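Side-chain contacts in apoptosis regulator Bcl-2 homolog (Fowlpox virus, PDB 5TZP), which inhibits apoptosis of the infected host cell by sequestering and inactivating several proapoptotic Bcl-2 proteins, among them BAK1 and BAX: residues Y17-M22 with S132-Q137; K50-S55 with R90-I95; Y100-V105 with P111-G116. One frame throughout, in Å; residues are numbered along the deposited sequence. Where two conformers were deposited one is given.

Interaction 1 of 3, residues Y17-M22 with S132-Q137; sequences YIALNM and SWFIDQ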
loop_
_atom_site.group_PDB
_atom_site.type_symbol
_atom_site.label_atom_id
_atom_site.label_comp_id
_atom_site.label_asym_id
_atom_site.label_seq_id
_atom_site.Cartn_x
_atom_site.Cartn_y
_atom_site.Cartn_z
ATOM N N TYR A 17 -7.852 -0.736 13.330
ATOM C CA TYR A 17 -8.816 -0.021 12.494
ATOM C C TYR A 17 -8.293 1.282 11.981
ATOM O O TYR A 17 -8.640 1.660 10.883
ATOM C CB TYR A 17 -10.149 0.129 13.225
ATOM C CG TYR A 17 -10.861 -1.246 13.179
ATOM C CD1 TYR A 17 -11.353 -1.801 11.979
ATOM C CD2 TYR A 17 -10.938 -2.016 14.313
ATOM C CE1 TYR A 17 -11.945 -3.069 11.972
ATOM C CE2 TYR A 17 -11.561 -3.303 14.304
ATOM C CZ TYR A 17 -12.049 -3.788 13.126
ATOM O OH TYR A 17 -12.644 -5.065 13.168
ATOM N N ILE A 18 -7.419 1.961 12.730
ATOM C CA ILE A 18 -6.798 3.185 12.196
ATOM C C ILE A 18 -5.988 2.868 10.936
ATOM O O ILE A 18 -6.060 3.560 9.901
ATOM C CB ILE A 18 -5.925 3.839 13.263
ATOM C CG1 ILE A 18 -6.800 4.486 14.370
ATOM C CG2 ILE A 18 -5.018 4.855 12.619
ATOM C CD1 ILE A 18 -6.076 4.809 15.614
ATOM N N ALA A 19 -5.258 1.748 10.969
ATOM C CA ALA A 19 -4.525 1.321 9.767
ATOM C C ALA A 19 -5.464 0.880 8.649
ATOM O O ALA A 19 -5.366 1.329 7.501
ATOM C CB ALA A 19 -3.557 0.197 10.118
ATOM N N LEU A 20 -6.356 -0.063 8.967
ATOM C CA LEU A 20 -7.220 -0.659 7.948
ATOM C C LEU A 20 -8.081 0.382 7.268
ATOM O O LEU A 20 -8.238 0.363 6.073
ATOM C CB LEU A 20 -8.078 -1.749 8.584
ATOM C CG LEU A 20 -9.101 -2.382 7.620
ATOM C CD1 LEU A 20 -8.368 -3.124 6.523
ATOM C CD2 LEU A 20 -10.038 -3.301 8.350
ATOM N N ASN A 21 -8.710 1.268 8.044
ATOM C CA ASN A 21 -9.676 2.203 7.457
ATOM C C ASN A 21 -9.015 3.144 6.446
ATOM O O ASN A 21 -9.608 3.481 5.443
ATOM C CB ASN A 21 -10.351 2.981 8.584
ATOM C CG ASN A 21 -11.460 3.844 8.115
ATOM O OD1 ASN A 21 -11.298 5.048 8.100
ATOM N ND2 ASN A 21 -12.587 3.253 7.718
ATOM N N MET A 22 -7.774 3.579 6.706
ATOM C CA MET A 22 -7.048 4.409 5.756
ATOM C C MET A 22 -6.736 3.652 4.486
ATOM O O MET A 22 -7.009 4.115 3.380
ATOM C CB MET A 22 -5.766 4.837 6.435
ATOM C CG MET A 22 -4.927 5.743 5.577
ATOM S SD MET A 22 -5.584 7.418 5.384
ATOM C CE MET A 22 -4.936 8.256 6.809
ATOM N N SER A 132 4.428 -1.123 17.302
ATOM C CA SER A 132 5.002 -0.060 18.119
ATOM C C SER A 132 5.581 1.057 17.271
ATOM O O SER A 132 5.424 2.253 17.576
ATOM C CB SER A 132 6.076 -0.688 19.011
ATOM O OG SER A 132 5.385 -1.356 20.018
ATOM N N TRP A 133 6.217 0.697 16.139
ATOM C CA TRP A 133 6.705 1.708 15.188
ATOM C C TRP A 133 5.573 2.587 14.693
ATOM O O TRP A 133 5.684 3.814 14.689
ATOM C CB TRP A 133 7.451 1.032 14.003
ATOM C CG TRP A 133 7.991 1.951 12.990
ATOM C CD1 TRP A 133 9.218 2.446 12.953
ATOM C CD2 TRP A 133 7.301 2.473 11.843
ATOM N NE1 TRP A 133 9.389 3.248 11.843
ATOM C CE2 TRP A 133 8.218 3.292 11.139
ATOM C CE3 TRP A 133 6.031 2.280 11.318
ATOM C CZ2 TRP A 133 7.855 3.975 9.968
ATOM C CZ3 TRP A 133 5.690 2.935 10.133
ATOM C CH2 TRP A 133 6.584 3.753 9.474
ATOM N N PHE A 134 4.461 1.979 14.304
ATOM C CA PHE A 134 3.316 2.721 13.769
ATOM C C PHE A 134 2.711 3.654 14.786
ATOM O O PHE A 134 2.466 4.836 14.480
ATOM C CB PHE A 134 2.320 1.720 13.206
ATOM C CG PHE A 134 1.110 2.323 12.541
ATOM C CD1 PHE A 134 1.223 3.102 11.394
ATOM C CD2 PHE A 134 -0.135 2.130 13.050
ATOM C CE1 PHE A 134 0.030 3.550 10.734
ATOM C CE2 PHE A 134 -1.279 2.623 12.420
ATOM C CZ PHE A 134 -1.179 3.328 11.278
ATOM N N ILE A 135 2.517 3.176 16.010
ATOM C CA ILE A 135 1.997 4.049 17.054
ATOM C C ILE A 135 2.962 5.192 17.303
ATOM O O ILE A 135 2.565 6.367 17.478
ATOM C CB ILE A 135 1.752 3.214 18.338
ATOM C CG1 ILE A 135 0.639 2.199 18.075
ATOM C CG2 ILE A 135 1.459 4.134 19.528
ATOM C CD1 ILE A 135 0.566 1.116 19.149
ATOM N N ASP A 136 4.247 4.908 17.299
ATOM C CA ASP A 136 5.249 5.935 17.591
ATOM C C ASP A 136 5.379 6.988 16.497
ATOM O O ASP A 136 5.843 8.111 16.749
ATOM C CB ASP A 136 6.577 5.239 17.899
ATOM C CG ASP A 136 7.625 6.200 18.253
ATOM O OD1 ASP A 136 7.495 6.774 19.367
ATOM O OD2 ASP A 136 8.470 6.430 17.361
ATOM N N GLN A 137 4.991 6.648 15.274
ATOM C CA GLN A 137 4.844 7.551 14.165
ATOM C C GLN A 137 3.630 8.450 14.314
ATOM O O GLN A 137 3.343 9.261 13.439
ATOM C CB GLN A 137 4.738 6.793 12.858
ATOM C CG GLN A 137 6.085 6.159 12.371
ATOM C CD GLN A 137 7.113 7.203 12.105
ATOM O OE1 GLN A 137 6.893 8.072 11.264
ATOM N NE2 GLN A 137 8.255 7.115 12.761
#
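Ile18, one of two residues that meet Phe134 here, offers its backbone O to the indole NE1 of Trp140 in a hydrogen bond, and the same indole stands edge-to-face with the Phe134 ring. One tryptophan from the C-terminal tail thus ties a helical carbonyl down and borders the aromatic side chain facing it. Between residues 17-22 and 132-137 the contact itself is wholly apolar. The ring of Phe134 does the reaching: its CG lies anti to the backbone N (chi1 -177°), which extends the ring toward the other helix, bridging a separation of 8.9 Å between Ala19 CA and Phe134 CA. The outer ring atoms CE2 and CZ meet Ala19, at 4.0 Å and 4.1 Å from Ala19 CB. Ile18 adds its shorter branch, CG2, at 4.3 Å from Phe134 CZ. Both methyls come up obliquely to the ring.

Around this contact, Thr15 and Leu127 also touch Phe134, while Ala19 rests on Thr123. Helix 115-136 therefore touches helix 14-32 both through its body and through its last turn, which follows a kink at residues 132 and 133. Just past it, Gln137 lays CG over one face of the Trp133 ring, near the rim, 3.6 Å above the plane, and its OE1 accepts a hydrogen bond from Trp88 NE1. Two apolar contacts burying only 94 Å² have little directionality, so dispersion and the exclusion of water probably hold this junction between the first and last of this chain's helices in its Bcl-2 fold, while tryptophan NH groups supply directional bonds nearby.

Interaction 2 of 3, residues K50-S55 with R90-I95; sequences KAACKS and RIITII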
loop_
_atom_site.group_PDB
_atom_site.type_symbol
_atom_site.label_atom_id
_atom_site.label_comp_id
_atom_site.label_asym_id
_atom_site.label_seq_id
_atom_site.Cartn_x
_atom_site.Cartn_y
_atom_site.Cartn_z
ATOM N N LYS A 50 -2.578 9.494 -0.894
ATOM C CA LYS A 50 -3.141 9.435 -2.234
ATOM C C LYS A 50 -2.173 10.009 -3.240
ATOM O O LYS A 50 -1.922 9.451 -4.323
ATOM C CB LYS A 50 -4.482 10.199 -2.201
ATOM C CG LYS A 50 -5.060 10.444 -3.521
ATOM C CD LYS A 50 -6.540 11.087 -3.373
ATOM C CE LYS A 50 -6.990 11.871 -4.567
ATOM N NZ LYS A 50 -8.343 12.410 -4.267
ATOM N N ALA A 51 -1.605 11.173 -2.963
ATOM C CA ALA A 51 -0.651 11.825 -3.896
ATOM C C ALA A 51 0.616 10.984 -4.086
ATOM O O ALA A 51 1.126 10.831 -5.207
ATOM C CB ALA A 51 -0.284 13.210 -3.410
ATOM N N ALA A 52 1.091 10.370 -3.001
ATOM C CA ALA A 52 2.336 9.590 -3.051
ATOM C C ALA A 52 2.061 8.297 -3.838
ATOM O O ALA A 52 2.885 7.912 -4.687
ATOM C CB ALA A 52 2.814 9.260 -1.634
ATOM N N CYS A 53 0.914 7.652 -3.636
ATOM C CA CYS A 53 0.605 6.447 -4.407
ATOM C C CYS A 53 0.447 6.785 -5.861
ATOM O O CYS A 53 0.878 6.008 -6.742
ATOM C CB CYS A 53 -0.650 5.807 -3.833
ATOM S SG CYS A 53 -0.413 5.016 -2.225
ATOM N N LYS A 54 -0.190 7.897 -6.185
ATOM C CA LYS A 54 -0.355 8.320 -7.562
ATOM C C LYS A 54 1.016 8.482 -8.199
ATOM O O LYS A 54 1.241 8.035 -9.344
ATOM C CB LYS A 54 -1.127 9.655 -7.681
ATOM C CG LYS A 54 -1.366 10.203 -9.054
ATOM C CD LYS A 54 -2.305 11.452 -9.047
ATOM C CE LYS A 54 -2.568 12.025 -10.446
ATOM N NZ LYS A 54 -3.857 12.883 -10.527
ATOM N N SER A 55 1.991 9.051 -7.466
ATOM C CA SER A 55 3.322 9.222 -8.011
ATOM C C SER A 55 3.987 7.879 -8.274
ATOM O O SER A 55 4.631 7.667 -9.340
ATOM C CB SER A 55 4.140 10.069 -7.046
ATOM O OG SER A 55 5.502 10.186 -7.467
ATOM N N ARG A 90 8.277 2.290 1.747
ATOM C CA ARG A 90 7.873 0.899 1.600
ATOM C C ARG A 90 6.358 0.761 1.744
ATOM O O ARG A 90 5.700 0.022 0.991
ATOM C CB ARG A 90 8.616 -0.027 2.540
ATOM C CG ARG A 90 10.107 -0.195 2.086
ATOM C CD ARG A 90 10.852 -1.041 3.026
ATOM N NE ARG A 90 12.261 -1.170 2.626
ATOM C CZ ARG A 90 12.931 -2.309 2.735
ATOM N NH1 ARG A 90 12.370 -3.457 3.097
ATOM N NH2 ARG A 90 14.172 -2.293 2.234
ATOM N N ILE A 91 5.804 1.393 2.780
ATOM C CA ILE A 91 4.344 1.369 3.020
ATOM C C ILE A 91 3.629 1.949 1.827
ATOM O O ILE A 91 2.655 1.367 1.332
ATOM C CB ILE A 91 4.003 2.100 4.340
ATOM C CG1 ILE A 91 4.507 1.286 5.511
ATOM C CG2 ILE A 91 2.489 2.321 4.445
ATOM C CD1 ILE A 91 4.436 2.096 6.857
ATOM N N ILE A 92 4.058 3.103 1.358
ATOM C CA ILE A 92 3.424 3.759 0.214
ATOM C C ILE A 92 3.519 2.860 -0.998
ATOM O O ILE A 92 2.531 2.695 -1.744
ATOM C CB ILE A 92 4.096 5.108 -0.085
ATOM C CG1 ILE A 92 3.683 6.089 1.041
ATOM C CG2 ILE A 92 3.764 5.619 -1.473
ATOM C CD1 ILE A 92 4.665 7.299 1.169
ATOM N N THR A 93 4.670 2.247 -1.234
ATOM C CA THR A 93 4.833 1.422 -2.416
ATOM C C THR A 93 3.946 0.180 -2.347
ATOM O O THR A 93 3.328 -0.204 -3.345
ATOM C CB THR A 93 6.294 1.027 -2.620
ATOM O OG1 THR A 93 7.055 2.229 -2.829
ATOM C CG2 THR A 93 6.495 0.170 -3.799
ATOM N N ILE A 94 3.843 -0.461 -1.188
ATOM C CA ILE A 94 2.940 -1.594 -0.971
ATOM C C ILE A 94 1.515 -1.196 -1.271
ATOM O O ILE A 94 0.807 -1.921 -1.997
ATOM C CB ILE A 94 3.073 -2.133 0.511
ATOM C CG1 ILE A 94 4.351 -2.921 0.684
ATOM C CG2 ILE A 94 1.806 -2.911 0.912
ATOM C CD1 ILE A 94 4.695 -3.047 2.162
ATOM N N ILE A 95 1.044 -0.069 -0.732
ATOM C CA ILE A 95 -0.328 0.343 -0.933
ATOM C C ILE A 95 -0.559 0.691 -2.380
ATOM O O ILE A 95 -1.583 0.318 -2.972
ATOM C CB ILE A 95 -0.709 1.490 0.029
ATOM C CG1 ILE A 95 -0.641 1.001 1.484
ATOM C CG2 ILE A 95 -2.049 2.072 -0.300
ATOM C CD1 ILE A 95 -0.695 2.156 2.517
#
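Ile92 spreads two methyl groups over Ala52, with CG2 3.8 Å and CD1 3.9 Å from Ala52 CB, so that the small residue is met by both branches of the large one. CG2 lies anti to the backbone N of Ile92 while CG1 lies anti to its carbonyl carbon (chi1 -72°), a setting that turns both branches to the neighbouring helix. Cys53 takes the next position: its SG lies 3.9 Å from Ile95 CG2 and passes 3.8 Å from the carbonyl O of Ile92. The small side chains of Ala52 and Cys53 are consistent with the close approach, with 6.0 Å between the CA atoms of Cys53 and Ile92 and 8.9 Å between the segment axes, which cross at -69°.

Residues 90-95 belong to the BH1 motif, and the junction forms part of the floor of the BH3-binding groove of the Bcl-2 fold. An aromatic side chain of the bound Bik BH3 peptide packs on both Ala52 and Ile92, and Ser55 OG is hydrogen-bonded to an aromatic side chain of the peptide. Arg90 adds a charged contact at the groove: its NE forms a salt bridge with an acidic side chain of the peptide, consistent with the BH1 arginine to BH3 aspartate pairing well known in prosurvival Bcl-2 proteins. Further out, Val81 O takes a hydrogen bond from Arg90 NH1 and probably helps to position the guanidinium group. Tyr26 of helix 14-32 packs against Cys53 and Ile95, and Tyr146, from a loop, touches Ile92.

Interaction 3 of 3, residues Y100-V105 with P111-G116; sequences YYSKKV and PQYYDG. With EDO (1,2-ethanediol), chain C.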
loop_
_atom_site.group_PDB
_atom_site.type_symbol
_atom_site.label_atom_id
_atom_site.label_comp_id
_atom_site.label_asym_id
_atom_site.label_seq_id
_atom_site.Cartn_x
_atom_site.Cartn_y
_atom_site.Cartn_z
ATOM N N TYR A 100 -3.143 -0.699 -7.424
ATOM C CA TYR A 100 -3.017 -0.928 -8.849
ATOM C C TYR A 100 -3.429 -2.358 -9.203
ATOM O O TYR A 100 -4.202 -2.602 -10.158
ATOM C CB TYR A 100 -1.556 -0.647 -9.228
ATOM C CG TYR A 100 -1.264 -0.660 -10.696
ATOM C CD1 TYR A 100 -1.556 0.440 -11.513
ATOM C CD2 TYR A 100 -0.820 -1.801 -11.352
ATOM C CE1 TYR A 100 -1.371 0.430 -12.848
ATOM C CE2 TYR A 100 -0.608 -1.828 -12.731
ATOM C CZ TYR A 100 -0.884 -0.693 -13.457
ATOM O OH TYR A 100 -0.709 -0.718 -14.826
ATOM N N TYR A 101 -2.928 -3.322 -8.424
ATOM C CA TYR A 101 -3.227 -4.735 -8.573
ATOM C C TYR A 101 -4.724 -4.986 -8.438
ATOM O O TYR A 101 -5.314 -5.713 -9.268
ATOM C CB TYR A 101 -2.386 -5.507 -7.525
ATOM C CG TYR A 101 -2.740 -6.960 -7.357
ATOM C CD1 TYR A 101 -2.337 -7.905 -8.261
ATOM C CD2 TYR A 101 -3.515 -7.391 -6.325
ATOM C CE1 TYR A 101 -2.657 -9.233 -8.100
ATOM C CE2 TYR A 101 -3.853 -8.715 -6.163
ATOM C CZ TYR A 101 -3.396 -9.609 -7.071
ATOM O OH TYR A 101 -3.739 -10.952 -6.923
ATOM N N SER A 102 -5.318 -4.454 -7.373
ATOM C CA SER A 102 -6.757 -4.673 -7.110
ATOM C C SER A 102 -7.603 -4.321 -8.317
ATOM O O SER A 102 -8.533 -5.065 -8.697
ATOM C CB SER A 102 -7.159 -3.805 -5.920
ATOM O OG SER A 102 -8.555 -3.782 -5.588
ATOM N N LYS A 103 -7.304 -3.199 -8.966
ATOM C CA LYS A 103 -8.088 -2.790 -10.118
ATOM C C LYS A 103 -7.844 -3.731 -11.288
ATOM O O LYS A 103 -8.757 -4.036 -12.055
ATOM C CB LYS A 103 -7.775 -1.337 -10.444
ATOM C CG LYS A 103 -8.645 -0.779 -11.539
ATOM C CD LYS A 103 -8.362 0.705 -11.742
ATOM C CE LYS A 103 -9.216 1.288 -12.913
ATOM N NZ LYS A 103 -10.691 1.297 -12.662
ATOM N N LYS A 104 -6.626 -4.226 -11.456
ATOM C CA LYS A 104 -6.332 -5.129 -12.543
ATOM C C LYS A 104 -7.017 -6.475 -12.397
ATOM O O LYS A 104 -7.303 -7.126 -13.409
ATOM C CB LYS A 104 -4.826 -5.374 -12.681
ATOM C CG LYS A 104 -3.993 -4.158 -13.129
ATOM C CD LYS A 104 -4.406 -3.634 -14.480
ATOM C CE LYS A 104 -3.505 -2.506 -14.857
ATOM N NZ LYS A 104 -4.004 -1.840 -16.144
ATOM N N VAL A 105 -7.232 -6.956 -11.175
ATOM C CA VAL A 105 -7.792 -8.279 -10.915
ATOM C C VAL A 105 -9.298 -8.221 -10.628
ATOM O O VAL A 105 -9.884 -9.282 -10.331
ATOM C CB VAL A 105 -7.009 -9.070 -9.823
ATOM C CG1 VAL A 105 -5.572 -9.304 -10.260
ATOM C CG2 VAL A 105 -7.181 -8.419 -8.454
ATOM N N PRO A 111 -18.736 -6.489 -8.812
ATOM C CA PRO A 111 -17.844 -5.347 -8.486
ATOM C C PRO A 111 -16.839 -5.695 -7.418
ATOM O O PRO A 111 -16.510 -4.926 -6.552
ATOM C CB PRO A 111 -18.807 -4.215 -8.161
ATOM C CG PRO A 111 -20.047 -4.916 -7.756
ATOM C CD PRO A 111 -20.098 -6.232 -8.508
ATOM N N GLN A 112 -16.240 -6.851 -7.518
ATOM C CA GLN A 112 -15.278 -7.380 -6.538
ATOM C C GLN A 112 -13.884 -7.085 -7.018
ATOM O O GLN A 112 -13.342 -7.704 -7.973
ATOM C CB GLN A 112 -15.504 -8.889 -6.363
ATOM C CG GLN A 112 -14.504 -9.587 -5.459
ATOM C CD GLN A 112 -14.562 -9.124 -4.067
ATOM O OE1 GLN A 112 -13.998 -8.124 -3.664
ATOM N NE2 GLN A 112 -15.343 -9.837 -3.273
ATOM N N TYR A 113 -13.237 -6.161 -6.278
ATOM C CA TYR A 113 -11.823 -5.843 -6.487
ATOM C C TYR A 113 -11.002 -6.185 -5.267
ATOM O O TYR A 113 -9.837 -5.760 -5.154
ATOM C CB TYR A 113 -11.611 -4.394 -6.947
ATOM C CG TYR A 113 -12.402 -3.339 -6.246
ATOM C CD1 TYR A 113 -11.924 -2.735 -5.048
ATOM C CD2 TYR A 113 -13.607 -2.881 -6.735
ATOM C CE1 TYR A 113 -12.642 -1.751 -4.359
ATOM C CE2 TYR A 113 -14.333 -1.955 -6.013
ATOM C CZ TYR A 113 -13.811 -1.386 -4.831
ATOM O OH TYR A 113 -14.599 -0.440 -4.175
ATOM N N TYR A 114 -11.538 -7.010 -4.375
ATOM C CA TYR A 114 -10.744 -7.619 -3.324
ATOM C C TYR A 114 -10.149 -6.601 -2.377
ATOM O O TYR A 114 -9.121 -6.916 -1.704
ATOM C CB TYR A 114 -9.693 -8.592 -3.923
ATOM C CG TYR A 114 -10.343 -9.663 -4.731
ATOM C CD1 TYR A 114 -10.993 -10.704 -4.083
ATOM C CD2 TYR A 114 -10.294 -9.670 -6.145
ATOM C CE1 TYR A 114 -11.632 -11.709 -4.766
ATOM C CE2 TYR A 114 -10.984 -10.773 -6.806
ATOM C CZ TYR A 114 -11.601 -11.718 -6.068
ATOM O OH TYR A 114 -12.386 -12.849 -6.624
ATOM N N ASP A 115 -10.810 -5.472 -2.193
ATOM C CA ASP A 115 -10.297 -4.504 -1.242
ATOM C C ASP A 115 -10.263 -5.030 0.177
ATOM O O ASP A 115 -9.381 -4.624 0.950
ATOM C CB ASP A 115 -11.123 -3.207 -1.385
ATOM C CG ASP A 115 -12.570 -3.383 -1.098
ATOM O OD1 ASP A 115 -13.271 -4.123 -1.834
ATOM O OD2 ASP A 115 -13.135 -2.854 -0.133
ATOM N N GLY A 116 -11.160 -5.899 0.553
ATOM C CA GLY A 116 -11.117 -6.426 1.909
ATOM C C GLY A 116 -9.909 -7.285 2.216
ATOM O O GLY A 116 -9.143 -6.978 3.117
HETATM C C1 EDO C . -3.464 -13.612 -4.393
HETATM O O1 EDO C . -2.683 -12.688 -5.128
HETATM C C2 EDO C . -3.881 -14.809 -5.161
HETATM O O2 EDO C . -2.614 -15.542 -5.266
#
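Ser102, in the last turns of helix 88-105, and Tyr113, in the loop leading to helix 115-136, bring their CA atoms within 5.2 Å, and the chain then turns through Tyr114, at the N-cap with a positive phi, into the next helix. Ser102 OG stands anti to its own N (chi1 174°), which turns the hydroxyl to the Tyr113 carbonyl. The modelled hydrogen bond from Ser102 OG to Tyr113 O is very short at 2.4 Å; as the serine has two conformers, that length is doubtful. The hydroxyl lies at the edge of the Tyr113 ring, near its plane. Val105 and Tyr114 cross at about a right angle, Val105 CG2 being 4.1 Å from Tyr114 CD2, while Val105 O lies in the ring plane, 4.0 Å from Tyr114 CE2.

Gln112 holds Tyr114 twice over. Its OE1 lies 2.8 Å from Tyr114 N, which donates at an N-H...O angle of 147° from a position tilted 26° out of the carbonyl plane, and its CG lies over one face of the Tyr114 ring near the rim. Tyr101, with Val105 CG2 near the rim over one ring face, shares a 2.7 Å hydrogen bond between its OH and O1 of an ethanediol. The turn, part of the BH2 motif, sits where three helices converge: Tyr113 leans on Asn31 and Thr32 of helix 14-32, Asp115 OD2 is hydrogen-bonded to Gln24 NE2 of that helix, and Ser102 meets Ile118 of helix 115-136.

Overall arrangement
Interaction 1 spans nearly the whole chain, joining helix 14-32 to the end of helix 115-136, and the other two lie between its ends in sequence, interaction 2 closing before interaction 3 begins. Interaction 2 is the most central, its centre about 7 Å from that of the chain and about 16 Å from the centres of the other two. It shares helix 88-105 with interaction 3 and touches interaction 1 where Trp133 packs on Ile91. Interactions 1 and 3, both on helix 115-136, fall on opposite sides of the chain's centre, with centres about 23 Å apart. Together they link four helices of one Bcl-2 bundle, with the peptide-binding groove at interaction 2.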